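Local coordinates for cellulase IBT99 (PDB 6WBT), which probably hydrolyses 6-phospho-alpha-glucosides as a family 4 glycosidase, binding NAD, a manganese ion and glucose 6-phosphate in one active site, at residues 6-11 / 74-79; 20-25 / 54-59; 35-40 / 67-72; 80-85 / 142-147. All coordinates share one frame; numbering follows the deposited sequence.

In the fold
All four contacts belong to the Rossmann-like, NAD-binding part of the chain. Contact 1 sets helix 72-76 against strand 5-10, a strand flanked in the sheet by strand 33-39 of contact 3 and strand 81-84 of contact 4; the centres of contacts 1 and 3 are about 6 Å apart, those of 1 and 4 about 9 Å. Contact 2 joins two helices, its centre about 17 Å from that of contact 1, with I20 and V21 packed on I9. D40 of contact 3 binds the adenosine ribose of NAD and Y147 of contact 4 its nicotinamide amide; the Y147 side chain lies about 7 Å from manganese and 8 Å from glucose 6-phosphate.

Contact 1: residues 6-11 / 74-79; sequences KIVICG and EAFTDA
V8 and F76 meet at about a right angle, the CG1 methyl of V8 lying 4.0 Å from F76 CE1. Further along the same ring, the sulfur of C10 sits at the edge near its plane, SG 4.2 Å from F76 CZ. The F76 side chain leaves its backbone away from strand 5-10, and the far end of the ring, CE1 and CZ, returns toward V8 and C10. The two methyls of V8 divide the work: with CG1 anti to the backbone N (chi1 -179°) and turned to the ring, CG2 faces the A79 methyl, 4.0 Å from A79 CB, and also lies against the carbonyl oxygen of A75. An alanine in place of V8 would probably open a gap between F76 CE1 and A79 CB and leave the ring less firmly seated on the strand. K6 approaches as a fully extended chain, its CD and CE running past the carbonyl oxygens of A75, T77 and D78. Its ammonium gives a hydrogen bond to T77 O, modelled so short that its exact length is doubtful, and a weak one of 3.4 Å from K6 NZ to E74 O. The E74 and A75 carbonyls come from helix 72-76, those of T77 and D78 from the type II turn F76-A79; together their negative ends are likely to stabilise the lysine charge. W37 of strand 33-39 makes a cation-pi contact with K6, and Y39 meets F76 edge-to-face. Strand 5-10 is hydrogen-bonded to strand 33-39 along one border and to strand 81-84 along the other, while Y133 of helix 114-136 meets the F76 ring.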
# COMPACT_ATOMS: atom_id res chain seq x y z
N LYS A 6 -26.44 -32.62 10.12
CA LYS A 6 -25.57 -33.51 10.87
C LYS A 6 -24.49 -32.67 11.54
O LYS A 6 -23.57 -32.19 10.87
CB LYS A 6 -24.96 -34.57 9.96
CG LYS A 6 -23.90 -35.43 10.63
CD LYS A 6 -23.29 -36.43 9.65
CE LYS A 6 -22.16 -37.21 10.30
NZ LYS A 6 -21.58 -38.23 9.37
N ILE A 7 -24.61 -32.49 12.85
CA ILE A 7 -23.68 -31.66 13.62
C ILE A 7 -22.63 -32.57 14.24
O ILE A 7 -22.96 -33.58 14.88
CB ILE A 7 -24.42 -30.85 14.70
CG1 ILE A 7 -25.68 -30.21 14.11
CG2 ILE A 7 -23.50 -29.79 15.28
CD1 ILE A 7 -25.40 -29.22 13.00
N VAL A 8 -21.36 -32.22 14.06
CA VAL A 8 -20.24 -32.99 14.57
C VAL A 8 -19.42 -32.11 15.49
O VAL A 8 -19.06 -30.98 15.13
CB VAL A 8 -19.36 -33.54 13.43
CG1 VAL A 8 -18.21 -34.37 13.99
CG2 VAL A 8 -20.20 -34.37 12.47
N ILE A 9 -19.13 -32.61 16.69
CA ILE A 9 -18.29 -31.92 17.66
C ILE A 9 -16.92 -32.58 17.63
O ILE A 9 -16.71 -33.63 18.24
CB ILE A 9 -18.91 -31.95 19.06
CG1 ILE A 9 -20.28 -31.27 19.06
CG2 ILE A 9 -17.98 -31.28 20.07
CD1 ILE A 9 -20.93 -31.20 20.43
N CYS A 10 -15.99 -31.97 16.90
CA CYS A 10 -14.62 -32.48 16.80
C CYS A 10 -13.93 -32.25 18.13
O CYS A 10 -13.51 -31.13 18.45
CB CYS A 10 -13.88 -31.80 15.66
SG CYS A 10 -12.21 -32.43 15.38
N GLY A 11 -13.79 -33.32 18.92
CA GLY A 11 -13.23 -33.20 20.25
C GLY A 11 -14.30 -33.38 21.31
O GLY A 11 -14.42 -32.57 22.23
N GLU A 74 -16.43 -42.08 9.33
CA GLU A 74 -17.79 -42.19 9.83
C GLU A 74 -18.26 -40.90 10.50
O GLU A 74 -19.45 -40.58 10.45
CB GLU A 74 -17.89 -43.36 10.81
CG GLU A 74 -19.29 -43.61 11.36
CD GLU A 74 -19.35 -44.78 12.32
OE1 GLU A 74 -20.32 -44.85 13.11
OE2 GLU A 74 -18.43 -45.62 12.29
N ALA A 75 -17.33 -40.15 11.10
CA ALA A 75 -17.71 -38.94 11.81
C ALA A 75 -17.97 -37.78 10.86
O ALA A 75 -18.90 -36.99 11.09
CB ALA A 75 -16.62 -38.56 12.82
N PHE A 76 -17.18 -37.65 9.80
CA PHE A 76 -17.23 -36.48 8.94
C PHE A 76 -17.95 -36.72 7.61
O PHE A 76 -18.02 -35.79 6.80
CB PHE A 76 -15.82 -35.96 8.67
CG PHE A 76 -15.09 -35.51 9.91
CD1 PHE A 76 -15.54 -34.42 10.63
CD2 PHE A 76 -13.96 -36.19 10.35
CE1 PHE A 76 -14.87 -34.01 11.77
CE2 PHE A 76 -13.30 -35.78 11.49
CZ PHE A 76 -13.75 -34.69 12.20
N THR A 77 -18.47 -37.92 7.37
CA THR A 77 -19.21 -38.17 6.14
C THR A 77 -20.53 -37.42 6.16
O THR A 77 -21.32 -37.55 7.10
CB THR A 77 -19.45 -39.66 5.95
OG1 THR A 77 -18.21 -40.33 5.73
CG2 THR A 77 -20.36 -39.90 4.75
N ASP A 78 -20.77 -36.62 5.12
CA ASP A 78 -22.00 -35.83 4.98
C ASP A 78 -22.20 -34.89 6.17
O ASP A 78 -23.33 -34.56 6.53
CB ASP A 78 -23.22 -36.73 4.80
CG ASP A 78 -24.39 -36.00 4.17
OD1 ASP A 78 -24.19 -34.90 3.62
OD2 ASP A 78 -25.52 -36.53 4.24
N ALA A 79 -21.10 -34.45 6.78
CA ALA A 79 -21.18 -33.52 7.90
C ALA A 79 -21.61 -32.14 7.41
O ALA A 79 -21.05 -31.61 6.44
CB ALA A 79 -19.84 -33.44 8.62

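Contact 2: residues 20-25 / 54-59; sequences IVKDLL and KEVIKT
V56 holds CG1 anti to its backbone N (chi1 173°), and this methyl is the one pressed against helix 17-25: V56 CG1 lies 3.7 Å from K22 CB and 4.2 Å from V21 CG1. One turn on, L25 places CG anti to its carbonyl carbon, and a straight continuation (chi2 -180°) extends CD1 across to I57, where L25 CD1 is 4.1 Å from both I57 CA and I57 CG1. I57 CG1 also comes within 4.4 Å of V21 CG1, which therefore touches both V56 and I57. K22 with V56, and L25 with I57, cross at about right angles, and in each a methyl meets a methylene. No hydrogen bond links the two segments; the join is made by apolar contact of V21, L25, V56 and I57 and the first carbons of K22. The K22 chain then bends at chi2 and leads its ammonium away to a salt bridge with D26, just beyond the segment. The local helix axes run nearly parallel, 25° apart with a closest approach of 9.8 Å, and the buried area is modest. Both helices lie against the same region of the central sheet: V21 and I57 each pack on L36 of strand 33-39, and V21 also reaches I9 of strand 5-10. Y317 covers K22 and V56 from a loop, while helix 321-334 lies against I20, D23 and L24.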
# COMPACT_ATOMS: atom_id res chain seq x y z
N ILE A 20 -21.81 -26.94 25.39
CA ILE A 20 -22.29 -26.52 24.08
C ILE A 20 -23.36 -27.45 23.53
O ILE A 20 -24.15 -27.04 22.67
CB ILE A 20 -21.12 -26.41 23.08
CG1 ILE A 20 -20.68 -27.80 22.61
CG2 ILE A 20 -19.95 -25.66 23.70
CD1 ILE A 20 -19.87 -27.78 21.33
N VAL A 21 -23.42 -28.70 24.00
CA VAL A 21 -24.50 -29.59 23.60
C VAL A 21 -25.83 -29.06 24.11
O VAL A 21 -26.83 -29.02 23.38
CB VAL A 21 -24.23 -31.02 24.10
CG1 VAL A 21 -25.50 -31.86 24.02
CG2 VAL A 21 -23.13 -31.67 23.28
N LYS A 22 -25.87 -28.62 25.37
CA LYS A 22 -27.09 -28.05 25.93
C LYS A 22 -27.41 -26.71 25.27
O LYS A 22 -28.58 -26.41 25.01
CB LYS A 22 -26.95 -27.89 27.44
CG LYS A 22 -28.26 -27.65 28.18
CD LYS A 22 -28.53 -26.17 28.40
CE LYS A 22 -29.83 -25.96 29.16
NZ LYS A 22 -30.12 -24.52 29.38
N ASP A 23 -26.39 -25.90 24.99
CA ASP A 23 -26.62 -24.63 24.30
C ASP A 23 -27.07 -24.85 22.87
O ASP A 23 -27.77 -24.00 22.30
CB ASP A 23 -25.35 -23.78 24.34
CG ASP A 23 -25.09 -23.19 25.71
OD1 ASP A 23 -25.99 -22.51 26.25
OD2 ASP A 23 -23.99 -23.41 26.26
N LEU A 24 -26.69 -25.98 22.26
CA LEU A 24 -27.18 -26.30 20.92
C LEU A 24 -28.61 -26.84 20.96
O LEU A 24 -29.39 -26.56 20.04
CB LEU A 24 -26.25 -27.31 20.25
CG LEU A 24 -26.60 -27.73 18.82
CD1 LEU A 24 -26.57 -26.54 17.88
CD2 LEU A 24 -25.67 -28.83 18.34
N LEU A 25 -28.96 -27.59 22.00
CA LEU A 25 -30.31 -28.11 22.13
C LEU A 25 -31.31 -27.02 22.48
O LEU A 25 -32.50 -27.17 22.17
CB LEU A 25 -30.35 -29.21 23.19
CG LEU A 25 -29.59 -30.50 22.87
CD1 LEU A 25 -29.72 -31.50 24.01
CD2 LEU A 25 -30.08 -31.10 21.56
N LYS A 54 -25.25 -37.82 26.99
CA LYS A 54 -26.51 -38.57 26.98
C LYS A 54 -27.42 -38.11 28.11
O LYS A 54 -28.64 -38.04 27.94
CB LYS A 54 -26.22 -40.07 27.09
CG LYS A 54 -25.52 -40.65 25.88
CD LYS A 54 -25.03 -42.07 26.15
CE LYS A 54 -24.23 -42.61 24.98
NZ LYS A 54 -23.66 -43.95 25.26
N GLU A 55 -26.85 -37.80 29.27
CA GLU A 55 -27.65 -37.30 30.38
C GLU A 55 -28.18 -35.90 30.10
O GLU A 55 -29.29 -35.55 30.53
CB GLU A 55 -26.83 -37.30 31.67
CG GLU A 55 -27.65 -37.46 32.94
CD GLU A 55 -28.28 -38.84 33.06
OE1 GLU A 55 -29.36 -38.95 33.67
OE2 GLU A 55 -27.69 -39.81 32.53
N VAL A 56 -27.41 -35.08 29.38
CA VAL A 56 -27.90 -33.76 28.97
C VAL A 56 -29.00 -33.91 27.93
O VAL A 56 -30.02 -33.21 27.98
CB VAL A 56 -26.73 -32.90 28.45
CG1 VAL A 56 -27.25 -31.60 27.86
CG2 VAL A 56 -25.74 -32.62 29.57
N ILE A 57 -28.81 -34.81 26.96
CA ILE A 57 -29.85 -35.07 25.97
C ILE A 57 -31.10 -35.61 26.64
O ILE A 57 -32.23 -35.24 26.29
CB ILE A 57 -29.32 -36.03 24.89
CG1 ILE A 57 -28.28 -35.32 24.01
CG2 ILE A 57 -30.45 -36.58 24.04
CD1 ILE A 57 -27.70 -36.19 22.93
N LYS A 58 -30.93 -36.49 27.63
CA LYS A 58 -32.07 -37.06 28.34
C LYS A 58 -32.82 -36.01 29.15
O LYS A 58 -33.98 -36.23 29.51
CB LYS A 58 -31.60 -38.20 29.25
CG LYS A 58 -32.72 -39.08 29.79
CD LYS A 58 -33.69 -39.47 28.68
CE LYS A 58 -34.48 -40.71 29.06
NZ LYS A 58 -33.61 -41.92 29.07
N THR A 59 -32.20 -34.87 29.44
CA THR A 59 -32.80 -33.84 30.27
C THR A 59 -33.44 -32.71 29.47
O THR A 59 -34.52 -32.23 29.83
CB THR A 59 -31.75 -33.24 31.22
OG1 THR A 59 -31.01 -34.30 31.83
CG2 THR A 59 -32.42 -32.42 32.31

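Contact 3: residues 35-40 / 67-72; sequences ELWLYD and KVTVNP. With NAD (nicotinamide-adenine-dinucleotide), chain G.
W37 carries K67 CB over one face of its indole, 3.4 Å from the centroid of the six-membered ring and 6° off the normal, a CH-pi contact. At the edge of the same ring system, near its plane, lie T69 CG2, 3.5 Å from W37 CZ3, and E35 OE2, which accepts a weak bond from W37 NE1. T69 turns OG1 anti to its backbone N (chi1 -179°), where the hydroxyl accepts from the N of N71 in an ST turn, while CG2 is left for the indole. The Y39 ring receives V70 O at its edge, 3.4 Å from CE1, and P72 CB packs against its hydroxyl end. A water joins Y39 OH to V70 O, donating to the carbonyl. The two strands pair in parallel through K67 N to L36 O, L38 N to K67 O (2.9 Å) and T69 N to L38 O, with L38 and V68 sharing the face opposite W37. Past the strand end, D40 directs its carboxylate at the adenosine ribose; NAD O2B bonds to D40 OD1 at 2.7 Å and NAD O3B to D40 OD2, modelled so short that its length is doubtful. D42 N and G13 N also bind this carboxylate. Strand 33-39, helix 43-60 and strand 66-69 form a beta-alpha-beta unit of a Rossmann fold, and an acidic residue at the end of the second strand that binds the adenosine ribose hydroxyls is characteristic of NAD-binding members.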
# COMPACT_ATOMS: atom_id res chain seq x y z
N GLU A 35 -28.67 -35.56 13.35
CA GLU A 35 -27.89 -36.37 14.27
C GLU A 35 -26.86 -35.49 14.96
O GLU A 35 -26.43 -34.47 14.42
CB GLU A 35 -27.19 -37.54 13.56
CG GLU A 35 -28.10 -38.66 13.12
CD GLU A 35 -27.35 -39.77 12.41
OE1 GLU A 35 -27.34 -40.91 12.92
OE2 GLU A 35 -26.77 -39.50 11.35
N LEU A 36 -26.47 -35.91 16.16
CA LEU A 36 -25.40 -35.26 16.92
C LEU A 36 -24.24 -36.23 17.03
O LEU A 36 -24.39 -37.33 17.56
CB LEU A 36 -25.89 -34.83 18.30
CG LEU A 36 -24.94 -33.92 19.10
CD1 LEU A 36 -24.87 -32.54 18.46
CD2 LEU A 36 -25.38 -33.82 20.55
N TRP A 37 -23.08 -35.83 16.51
CA TRP A 37 -21.91 -36.69 16.45
C TRP A 37 -20.81 -36.16 17.36
O TRP A 37 -20.51 -34.96 17.35
CB TRP A 37 -21.40 -36.81 15.01
CG TRP A 37 -22.21 -37.74 14.17
CD1 TRP A 37 -23.39 -37.45 13.53
CD2 TRP A 37 -21.92 -39.11 13.87
NE1 TRP A 37 -23.84 -38.56 12.86
CE2 TRP A 37 -22.96 -39.59 13.05
CE3 TRP A 37 -20.88 -39.98 14.22
CZ2 TRP A 37 -22.99 -40.90 12.57
CZ3 TRP A 37 -20.92 -41.28 13.74
CH2 TRP A 37 -21.96 -41.73 12.92
N LEU A 38 -20.21 -37.05 18.14
CA LEU A 38 -19.07 -36.73 18.99
C LEU A 38 -17.86 -37.48 18.44
O LEU A 38 -17.81 -38.71 18.52
CB LEU A 38 -19.34 -37.10 20.44
CG LEU A 38 -20.51 -36.40 21.13
CD1 LEU A 38 -20.62 -36.86 22.57
CD2 LEU A 38 -20.35 -34.88 21.06
N TYR A 39 -16.90 -36.75 17.89
CA TYR A 39 -15.69 -37.33 17.34
C TYR A 39 -14.49 -36.93 18.18
O TYR A 39 -14.39 -35.79 18.65
CB TYR A 39 -15.47 -36.89 15.89
CG TYR A 39 -14.08 -37.19 15.37
CD1 TYR A 39 -13.73 -38.47 14.99
CD2 TYR A 39 -13.13 -36.18 15.25
CE1 TYR A 39 -12.46 -38.75 14.51
CE2 TYR A 39 -11.86 -36.45 14.77
CZ TYR A 39 -11.53 -37.74 14.40
OH TYR A 39 -10.27 -38.01 13.93
N ASP A 40 -13.57 -37.87 18.37
CA ASP A 40 -12.37 -37.63 19.15
C ASP A 40 -11.35 -38.71 18.81
O ASP A 40 -11.69 -39.77 18.27
CB ASP A 40 -12.67 -37.63 20.65
CG ASP A 40 -11.64 -36.87 21.45
OD1 ASP A 40 -10.43 -37.11 21.25
OD2 ASP A 40 -12.05 -36.03 22.28
N LYS A 67 -24.58 -40.03 18.26
CA LYS A 67 -23.64 -41.01 17.74
C LYS A 67 -22.23 -40.65 18.21
O LYS A 67 -21.82 -39.48 18.11
CB LYS A 67 -23.69 -41.07 16.21
CG LYS A 67 -25.09 -41.26 15.65
CD LYS A 67 -25.23 -42.59 14.92
CE LYS A 67 -25.16 -43.77 15.87
NZ LYS A 67 -25.37 -45.07 15.17
N VAL A 68 -21.50 -41.63 18.72
CA VAL A 68 -20.15 -41.44 19.22
C VAL A 68 -19.22 -42.35 18.44
O VAL A 68 -19.51 -43.54 18.25
CB VAL A 68 -20.06 -41.74 20.73
CG1 VAL A 68 -18.64 -41.54 21.23
CG2 VAL A 68 -21.03 -40.85 21.50
N THR A 69 -18.10 -41.80 17.98
CA THR A 69 -17.16 -42.56 17.17
C THR A 69 -15.77 -41.95 17.28
O THR A 69 -15.61 -40.79 17.67
CB THR A 69 -17.59 -42.62 15.70
OG1 THR A 69 -16.65 -43.40 14.96
CG2 THR A 69 -17.65 -41.21 15.12
N VAL A 70 -14.77 -42.76 16.93
CA VAL A 70 -13.40 -42.30 16.77
C VAL A 70 -12.92 -42.41 15.33
O VAL A 70 -11.77 -42.06 15.04
CB VAL A 70 -12.44 -43.05 17.71
CG1 VAL A 70 -12.78 -42.76 19.17
CG2 VAL A 70 -12.49 -44.55 17.44
N ASN A 71 -13.77 -42.89 14.42
CA ASN A 71 -13.40 -43.03 13.02
C ASN A 71 -13.72 -41.73 12.29
O ASN A 71 -14.88 -41.30 12.29
CB ASN A 71 -14.14 -44.19 12.37
CG ASN A 71 -13.81 -44.35 10.90
OD1 ASN A 71 -14.56 -43.90 10.03
ND2 ASN A 71 -12.69 -44.99 10.61
N PRO A 72 -12.73 -41.07 11.66
CA PRO A 72 -13.03 -39.78 11.01
C PRO A 72 -13.96 -39.90 9.81
O PRO A 72 -14.78 -39.01 9.59
CB PRO A 72 -11.64 -39.26 10.62
CG PRO A 72 -10.80 -40.48 10.51
CD PRO A 72 -11.31 -41.43 11.55
PA NAD G . -9.69 -30.96 26.99
O1A NAD G . -8.24 -31.30 27.04
O2A NAD G . -10.49 -31.16 28.23
O5B NAD G . -10.37 -31.76 25.78
C5B NAD G . -9.83 -31.62 24.43
C4B NAD G . -10.25 -32.80 23.60
O4B NAD G . -9.67 -32.70 22.27
C3B NAD G . -9.84 -34.18 24.12
O3B NAD G . -10.96 -35.05 24.11
C2B NAD G . -8.79 -34.64 23.10
O2B NAD G . -8.64 -36.04 23.02
C1B NAD G . -9.35 -34.00 21.84
N9A NAD G . -8.40 -33.93 20.73
C8A NAD G . -7.05 -33.70 20.82
N7A NAD G . -6.45 -33.70 19.66
C5A NAD G . -7.46 -33.95 18.75
C6A NAD G . -7.46 -34.08 17.34
N6A NAD G . -6.37 -33.97 16.59
N1A NAD G . -8.64 -34.34 16.74
C2A NAD G . -9.74 -34.46 17.50
N3A NAD G . -9.86 -34.35 18.82
C4A NAD G . -8.67 -34.10 19.40
O3 NAD G . -9.85 -29.44 26.52
PN NAD G . -10.78 -28.24 27.04
O1N NAD G . -12.20 -28.71 27.07
O2N NAD G . -10.20 -27.67 28.28
O5D NAD G . -10.60 -27.20 25.83
C5D NAD G . -10.87 -27.66 24.49
C4D NAD G . -10.38 -26.63 23.50
O4D NAD G . -11.24 -25.47 23.57
C3D NAD G . -8.96 -26.09 23.74
O3D NAD G . -8.26 -26.04 22.51
C2D NAD G . -9.26 -24.69 24.27
O2D NAD G . -8.18 -23.78 24.18
C1D NAD G . -10.45 -24.31 23.38
N1N NAD G . -11.19 -23.13 23.90
C2N NAD G . -11.07 -21.92 23.26
C3N NAD G . -11.74 -20.80 23.74
C7N NAD G . -11.61 -19.52 22.96
O7N NAD G . -11.58 -18.45 23.56
N7N NAD G . -11.57 -19.60 21.64
C4N NAD G . -12.50 -20.91 24.90
C5N NAD G . -12.63 -22.14 25.51
C6N NAD G . -11.98 -23.23 24.99
O HOH W 1 -9.34 -40.53 14.95

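Contact 4: residues 80-85 / 142-147; sequences DYIMAQ and YWIVNY. With NAD (nicotinamide-adenine-dinucleotide), chain G.
Aromatic packing joins Y81 and W143, whose side chains lie side by side and point the same way. The Y81 ring and the five-membered ring of W143 are 19° apart in plane but offset, with little of one above the other; Y81 CD2 instead rests 3.6 Å from W143 CB. Among the aliphatic contacts, on the face opposite these aromatics, I82 CB is 4.1 Å from I144 CG1, and the A84 methyl packs on I144 CG2. The backbone bonds are those of parallel strands: I82 N to W143 O at 2.9 Å is sound, whereas W143 N to D80 O, V145 N to I82 O and Y147 N to A84 O are weak. The polar contacts centre on Y147 and Q85. Y147 CG sits between backbone N and carbonyl carbon (chi1 54°), and the ring takes A84 O over the centre of one face, 3.4 Å above the plane. Y147 OH donates to Q85 OE1, at a modelled length too short to trust. The Q85 amide and Y147 ring planes stand 81° apart, while Q85 NE2 binds G11 O. A phenylalanine at Y147 would probably leave Q85 OE1 without this donor and its amide less firmly fixed. The backbone oxygen of Y147 accepts 3.0 Å from N7N of the NAD nicotinamide amide. Strand 5-10 borders strand 81-84 and strand 167-170 borders strand 143-146, R166 bonding to the I144 backbone; helix 321-334 covers Y81, V145 and Y147, and helix 114-136 covers I82, Y142 and I144.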
# COMPACT_ATOMS: atom_id res chain seq x y z
N ASP A 80 -22.59 -31.56 8.09
CA ASP A 80 -23.10 -30.23 7.76
C ASP A 80 -22.44 -29.12 8.56
O ASP A 80 -22.17 -28.05 8.01
CB ASP A 80 -24.62 -30.18 7.99
CG ASP A 80 -25.39 -30.96 6.95
OD1 ASP A 80 -25.15 -30.73 5.74
OD2 ASP A 80 -26.23 -31.79 7.33
N TYR A 81 -22.16 -29.34 9.84
CA TYR A 81 -21.51 -28.33 10.67
C TYR A 81 -20.58 -29.02 11.66
O TYR A 81 -21.02 -29.90 12.41
CB TYR A 81 -22.54 -27.47 11.41
CG TYR A 81 -23.27 -26.51 10.49
CD1 TYR A 81 -24.51 -26.85 9.95
CD2 TYR A 81 -22.71 -25.29 10.15
CE1 TYR A 81 -25.17 -25.98 9.10
CE2 TYR A 81 -23.37 -24.42 9.30
CZ TYR A 81 -24.60 -24.77 8.78
OH TYR A 81 -25.25 -23.90 7.94
N ILE A 82 -19.32 -28.62 11.65
CA ILE A 82 -18.29 -29.21 12.50
C ILE A 82 -17.84 -28.15 13.50
O ILE A 82 -17.30 -27.11 13.12
CB ILE A 82 -17.09 -29.72 11.68
CG1 ILE A 82 -17.54 -30.81 10.69
CG2 ILE A 82 -16.01 -30.25 12.60
CD1 ILE A 82 -17.95 -30.29 9.33
N MSE A 83 -18.08 -28.42 14.78
CA MSE A 83 -17.64 -27.52 15.84
C MSE A 83 -16.38 -28.06 16.50
O MSE A 83 -16.43 -28.99 17.30
CB MSE A 83 -18.75 -27.31 16.87
CG MSE A 83 -19.98 -26.60 16.30
SE MSE A 83 -21.35 -26.23 17.65
CE MSE A 83 -21.82 -28.07 18.11
N ALA A 84 -15.24 -27.46 16.16
CA ALA A 84 -13.94 -27.94 16.61
C ALA A 84 -13.60 -27.36 17.98
O ALA A 84 -13.69 -26.14 18.19
CB ALA A 84 -12.85 -27.57 15.61
N GLN A 85 -13.22 -28.23 18.91
CA GLN A 85 -12.78 -27.81 20.23
C GLN A 85 -11.67 -28.75 20.71
O GLN A 85 -11.68 -29.24 21.84
CB GLN A 85 -13.95 -27.77 21.21
CG GLN A 85 -14.77 -29.05 21.28
CD GLN A 85 -15.90 -28.96 22.28
OE1 GLN A 85 -16.35 -27.86 22.63
NE2 GLN A 85 -16.37 -30.10 22.75
N TYR A 142 -20.22 -27.49 3.77
CA TYR A 142 -19.93 -27.65 5.19
C TYR A 142 -19.41 -26.35 5.78
O TYR A 142 -19.01 -25.42 5.07
CB TYR A 142 -18.90 -28.77 5.40
CG TYR A 142 -17.48 -28.37 5.07
CD1 TYR A 142 -16.99 -28.47 3.77
CD2 TYR A 142 -16.62 -27.89 6.05
CE1 TYR A 142 -15.70 -28.11 3.46
CE2 TYR A 142 -15.33 -27.52 5.75
CZ TYR A 142 -14.87 -27.63 4.46
OH TYR A 142 -13.57 -27.27 4.16
N TRP A 143 -19.44 -26.28 7.11
CA TRP A 143 -18.88 -25.14 7.83
C TRP A 143 -18.18 -25.65 9.08
O TRP A 143 -18.75 -26.46 9.83
CB TRP A 143 -19.96 -24.12 8.21
CG TRP A 143 -20.36 -23.23 7.09
CD1 TRP A 143 -21.57 -23.19 6.46
CD2 TRP A 143 -19.54 -22.24 6.44
NE1 TRP A 143 -21.56 -22.24 5.47
CE2 TRP A 143 -20.32 -21.64 5.44
CE3 TRP A 143 -18.22 -21.81 6.62
CZ2 TRP A 143 -19.83 -20.63 4.61
CZ3 TRP A 143 -17.74 -20.80 5.80
CH2 TRP A 143 -18.54 -20.23 4.81
N ILE A 144 -16.96 -25.18 9.31
CA ILE A 144 -16.19 -25.52 10.50
C ILE A 144 -16.11 -24.26 11.35
O ILE A 144 -15.28 -23.38 11.11
CB ILE A 144 -14.80 -26.05 10.16
CG1 ILE A 144 -14.90 -27.27 9.26
CG2 ILE A 144 -14.04 -26.38 11.44
CD1 ILE A 144 -13.55 -27.83 8.86
N VAL A 145 -16.97 -24.17 12.36
CA VAL A 145 -16.91 -23.07 13.30
C VAL A 145 -15.83 -23.39 14.33
O VAL A 145 -16.11 -23.99 15.38
CB VAL A 145 -18.28 -22.80 13.95
CG1 VAL A 145 -18.17 -21.67 14.95
CG2 VAL A 145 -19.30 -22.45 12.87
N ASN A 146 -14.59 -23.01 14.03
CA ASN A 146 -13.46 -23.35 14.88
C ASN A 146 -13.31 -22.33 16.00
O ASN A 146 -13.24 -21.13 15.74
CB ASN A 146 -12.19 -23.43 14.04
CG ASN A 146 -10.95 -23.66 14.88
OD1 ASN A 146 -11.00 -24.32 15.91
ND2 ASN A 146 -9.83 -23.10 14.43
N TYR A 147 -13.28 -22.82 17.23
CA TYR A 147 -12.98 -21.98 18.38
C TYR A 147 -11.90 -22.61 19.25
O TYR A 147 -11.81 -22.31 20.44
CB TYR A 147 -14.24 -21.69 19.20
CG TYR A 147 -15.00 -22.92 19.64
CD1 TYR A 147 -15.95 -23.50 18.82
CD2 TYR A 147 -14.78 -23.48 20.89
CE1 TYR A 147 -16.65 -24.62 19.22
CE2 TYR A 147 -15.47 -24.60 21.30
CZ TYR A 147 -16.41 -25.17 20.46
OH TYR A 147 -17.10 -26.28 20.87
PA NAD G . -9.69 -30.96 26.99
O1A NAD G . -8.24 -31.30 27.04
O2A NAD G . -10.49 -31.16 28.23
O5B NAD G . -10.37 -31.76 25.78
C5B NAD G . -9.83 -31.62 24.43
C4B NAD G . -10.25 -32.80 23.60
O4B NAD G . -9.67 -32.70 22.27
C3B NAD G . -9.84 -34.18 24.12
O3B NAD G . -10.96 -35.05 24.11
C2B NAD G . -8.79 -34.64 23.10
O2B NAD G . -8.64 -36.04 23.02
C1B NAD G . -9.35 -34.00 21.84
N9A NAD G . -8.40 -33.93 20.73
C8A NAD G . -7.05 -33.70 20.82
N7A NAD G . -6.45 -33.70 19.66
C5A NAD G . -7.46 -33.95 18.75
C6A NAD G . -7.46 -34.08 17.34
N6A NAD G . -6.37 -33.97 16.59
N1A NAD G . -8.64 -34.34 16.74
C2A NAD G . -9.74 -34.46 17.50
N3A NAD G . -9.86 -34.35 18.82
C4A NAD G . -8.67 -34.10 19.40
O3 NAD G . -9.85 -29.44 26.52
PN NAD G . -10.78 -28.24 27.04
O1N NAD G . -12.20 -28.71 27.07
O2N NAD G . -10.20 -27.67 28.28
O5D NAD G . -10.60 -27.20 25.83
C5D NAD G . -10.87 -27.66 24.49
C4D NAD G . -10.38 -26.63 23.50
O4D NAD G . -11.24 -25.47 23.57
C3D NAD G . -8.96 -26.09 23.74
O3D NAD G . -8.26 -26.04 22.51
C2D NAD G . -9.26 -24.69 24.27
O2D NAD G . -8.18 -23.78 24.18
C1D NAD G . -10.45 -24.31 23.38
N1N NAD G . -11.19 -23.13 23.90
C2N NAD G . -11.07 -21.92 23.26
C3N NAD G . -11.74 -20.80 23.74
C7N NAD G . -11.61 -19.52 22.96
O7N NAD G . -11.58 -18.45 23.56
N7N NAD G . -11.57 -19.60 21.64
C4N NAD G . -12.50 -20.91 24.90
C5N NAD G . -12.63 -22.14 25.51
C6N NAD G . -11.98 -23.23 24.99